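Local coordinates for protein telomerase reverse transcriptase (Candida albicans SC5314, PDB 6ZDQ) that probably extends chromosome ends as the catalytic subunit of telomerase, copying a template in its RNA component into telomeric DNA repeats, at residues S307-R318 and V546-I557. Sequence-based numbering, arbitrary orientation.
Sequences SSDVAEKISDYR and VGLEVNTTDLSI
Leu555 and Arg318 lie alongside each other, their side chains pointing opposite ways, where helix 307-318 meets the turn joining strands 548-551 and 556-559. CB of Leu555 lies 3.7 Å from CG of Arg318, and its CD1 rests on the helix backbone, 3.8 Å from CA of Arg318. CD of Arg318 comes 3.5 Å from the carbonyl O of Asp554. With CG anti to the backbone N (chi1 -171°) and a bend at chi3 (71°), the arginine carries its guanidinium across the flank of its own helix: one face lies over the carbonyl O of Ser315, offset toward the rim, with OG of Ser315 in plane at the edge and O of Leu555 also at the edge, near the plane. The Ser315 hydroxyl is hydrogen-bonded to the carbonyl O of Ala311. One turn earlier, CD1 of Ile314 meets CG2 of Val550 tip to tip at 3.8 Å, while its CG2 lies more loosely against CD2 of Leu555 and CG2 of Ile557. Nearer the start of the helix, the small Ala311 admits CD1 of Leu548, 3.6 Å from its CB. The axes of helix 307-318 and strand 548-551 approach to 10.5 Å, with N-to-C directions 10° apart: a reverse transcriptase helix packed on the 548-559 hairpin of a three-stranded antiparallel sheet that includes 542-544. Ile314 also touches Leu498, and Tyr317 Val500, so the helix lies between this sheet and the four-stranded one holding 496-501. Cohesion comes from buried hydrocarbon, to which arginine lends its methylenes, which suggests that apolar packing, rather than polar pairing, does most to hold helix and hairpin together.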
# COMPACT_ATOMS: atom_id res chain seq x y z
N SER A 307 7.01 -1.83 12.45
CA SER A 307 7.64 -0.63 13.00
C SER A 307 7.20 -0.37 14.43
O SER A 307 7.94 0.25 15.21
CB SER A 307 7.32 0.58 12.12
OG SER A 307 7.92 1.76 12.63
N SER A 308 6.00 -0.82 14.81
CA SER A 308 5.52 -0.64 16.17
C SER A 308 6.36 -1.43 17.17
O SER A 308 6.65 -0.95 18.27
CB SER A 308 4.05 -1.04 16.27
OG SER A 308 3.59 -0.96 17.61
N ASP A 309 6.76 -2.65 16.79
CA ASP A 309 7.58 -3.46 17.68
C ASP A 309 8.94 -2.82 17.94
O ASP A 309 9.50 -2.98 19.03
CB ASP A 309 7.77 -4.86 17.10
CG ASP A 309 6.46 -5.62 16.98
OD1 ASP A 309 5.41 -5.04 17.32
OD2 ASP A 309 6.50 -6.80 16.57
N VAL A 310 9.48 -2.10 16.96
CA VAL A 310 10.77 -1.43 17.15
C VAL A 310 10.67 -0.40 18.26
O VAL A 310 11.53 -0.32 19.15
CB VAL A 310 11.26 -0.79 15.84
CG1 VAL A 310 12.63 -0.16 16.03
CG2 VAL A 310 11.29 -1.82 14.72
N ALA A 311 9.62 0.42 18.23
CA ALA A 311 9.45 1.45 19.26
C ALA A 311 9.27 0.82 20.63
O ALA A 311 9.79 1.33 21.63
CB ALA A 311 8.27 2.35 18.91
N GLU A 312 8.52 -0.28 20.71
CA GLU A 312 8.31 -0.94 21.99
C GLU A 312 9.60 -1.57 22.51
O GLU A 312 9.87 -1.53 23.71
CB GLU A 312 7.21 -2.00 21.87
CG GLU A 312 6.33 -2.12 23.10
CD GLU A 312 5.51 -0.87 23.36
OE1 GLU A 312 4.94 -0.32 22.39
OE2 GLU A 312 5.43 -0.43 24.52
N LYS A 313 10.41 -2.15 21.61
CA LYS A 313 11.69 -2.70 22.03
C LYS A 313 12.60 -1.62 22.60
O LYS A 313 13.31 -1.86 23.59
CB LYS A 313 12.37 -3.40 20.85
CG LYS A 313 11.74 -4.72 20.43
CD LYS A 313 12.03 -5.82 21.43
CE LYS A 313 11.46 -7.15 20.96
NZ LYS A 313 11.72 -8.25 21.94
N ILE A 314 12.60 -0.43 22.00
CA ILE A 314 13.39 0.67 22.52
C ILE A 314 12.82 1.16 23.85
O ILE A 314 13.57 1.52 24.77
CB ILE A 314 13.48 1.81 21.49
CG1 ILE A 314 14.10 1.30 20.19
CG2 ILE A 314 14.28 2.98 22.03
CD1 ILE A 314 14.20 2.35 19.11
N SER A 315 11.49 1.17 23.98
CA SER A 315 10.88 1.57 25.24
C SER A 315 11.18 0.58 26.35
O SER A 315 11.31 0.97 27.52
CB SER A 315 9.37 1.74 25.06
OG SER A 315 9.08 2.77 24.14
N ASP A 316 11.28 -0.71 26.02
CA ASP A 316 11.65 -1.70 27.03
C ASP A 316 13.10 -1.52 27.47
O ASP A 316 13.41 -1.66 28.66
CB ASP A 316 11.43 -3.11 26.48
CG ASP A 316 9.99 -3.38 26.13
OD1 ASP A 316 9.14 -2.48 26.34
OD2 ASP A 316 9.69 -4.50 25.64
N TYR A 317 13.99 -1.20 26.53
CA TYR A 317 15.39 -0.99 26.89
C TYR A 317 15.57 0.28 27.71
O TYR A 317 16.40 0.31 28.63
CB TYR A 317 16.24 -0.93 25.62
CG TYR A 317 17.72 -1.12 25.88
CD1 TYR A 317 18.21 -2.29 26.44
CD2 TYR A 317 18.63 -0.12 25.55
CE1 TYR A 317 19.56 -2.46 26.68
CE2 TYR A 317 19.98 -0.29 25.78
CZ TYR A 317 20.44 -1.46 26.35
OH TYR A 317 21.79 -1.63 26.58
N ARG A 318 14.81 1.33 27.39
CA ARG A 318 14.86 2.55 28.20
C ARG A 318 14.47 2.26 29.65
O ARG A 318 15.15 2.71 30.58
CB ARG A 318 13.93 3.61 27.60
CG ARG A 318 14.07 4.97 28.25
CD ARG A 318 12.91 5.90 27.90
NE ARG A 318 11.67 5.49 28.54
CZ ARG A 318 10.66 4.89 27.91
NH1 ARG A 318 10.75 4.61 26.62
NH2 ARG A 318 9.56 4.56 28.58
N VAL A 546 13.60 3.86 11.75
CA VAL A 546 12.51 3.52 10.83
C VAL A 546 11.30 4.35 11.21
O VAL A 546 10.59 4.03 12.18
CB VAL A 546 12.15 2.02 10.86
CG1 VAL A 546 10.96 1.76 9.93
CG2 VAL A 546 13.33 1.16 10.46
N GLY A 547 11.04 5.41 10.44
CA GLY A 547 9.86 6.24 10.62
C GLY A 547 9.70 6.82 12.01
O GLY A 547 8.66 7.40 12.32
N LEU A 548 10.72 6.66 12.86
CA LEU A 548 10.69 7.09 14.25
C LEU A 548 11.88 7.99 14.52
O LEU A 548 12.97 7.76 14.00
CB LEU A 548 10.71 5.88 15.21
CG LEU A 548 9.56 4.88 15.12
CD1 LEU A 548 9.89 3.62 15.92
CD2 LEU A 548 8.26 5.50 15.62
N GLU A 549 11.67 9.01 15.35
CA GLU A 549 12.71 9.96 15.72
C GLU A 549 13.10 9.69 17.17
O GLU A 549 12.53 10.26 18.10
CB GLU A 549 12.24 11.40 15.52
CG GLU A 549 13.30 12.46 15.79
CD GLU A 549 12.91 13.82 15.25
OE1 GLU A 549 12.24 13.87 14.20
OE2 GLU A 549 13.26 14.84 15.89
N VAL A 550 14.08 8.80 17.35
CA VAL A 550 14.52 8.41 18.68
C VAL A 550 15.54 9.42 19.18
O VAL A 550 16.62 9.58 18.60
CB VAL A 550 15.11 6.99 18.67
CG1 VAL A 550 15.46 6.55 20.08
CG2 VAL A 550 14.15 6.01 18.02
N ASN A 551 15.20 10.12 20.27
CA ASN A 551 16.08 11.13 20.83
C ASN A 551 17.21 10.47 21.62
O ASN A 551 16.96 9.66 22.52
CB ASN A 551 15.30 12.08 21.73
CG ASN A 551 14.33 12.95 20.94
OD1 ASN A 551 13.11 12.86 21.12
ND2 ASN A 551 14.86 13.80 20.07
N THR A 552 18.45 10.81 21.27
CA THR A 552 19.61 10.24 21.92
C THR A 552 19.72 10.75 23.36
O THR A 552 19.24 11.83 23.70
CB THR A 552 20.88 10.60 21.14
OG1 THR A 552 20.64 10.43 19.74
CG2 THR A 552 22.04 9.70 21.55
N THR A 553 20.35 9.93 24.21
CA THR A 553 20.69 10.19 25.61
C THR A 553 19.47 10.20 26.54
O THR A 553 19.64 10.36 27.75
CB THR A 553 21.46 11.50 25.81
OG1 THR A 553 20.63 12.61 25.47
CG2 THR A 553 22.71 11.52 24.94
N ASP A 554 18.26 10.04 26.01
CA ASP A 554 17.08 9.80 26.84
C ASP A 554 16.16 8.71 26.29
O ASP A 554 15.26 8.27 27.02
CB ASP A 554 16.28 11.09 27.03
CG ASP A 554 15.66 11.59 25.75
OD1 ASP A 554 16.23 11.34 24.67
OD2 ASP A 554 14.60 12.25 25.82
N LEU A 555 16.35 8.29 25.04
CA LEU A 555 15.55 7.23 24.41
C LEU A 555 14.06 7.57 24.37
O LEU A 555 13.21 6.68 24.43
CB LEU A 555 15.78 5.88 25.09
CG LEU A 555 17.18 5.30 24.95
CD1 LEU A 555 17.25 3.91 25.57
CD2 LEU A 555 17.61 5.25 23.49
N SER A 556 13.74 8.86 24.28
CA SER A 556 12.36 9.29 24.05
C SER A 556 12.10 9.31 22.55
O SER A 556 12.89 9.86 21.79
CB SER A 556 12.12 10.67 24.66
OG SER A 556 12.41 10.69 26.04
N ILE A 557 10.98 8.72 22.14
CA ILE A 557 10.66 8.58 20.73
C ILE A 557 9.48 9.47 20.38
O ILE A 557 8.63 9.78 21.23
CB ILE A 557 10.38 7.11 20.36
CG1 ILE A 557 9.09 6.61 21.01
CG2 ILE A 557 11.56 6.22 20.75
CD1 ILE A 557 7.91 6.55 20.07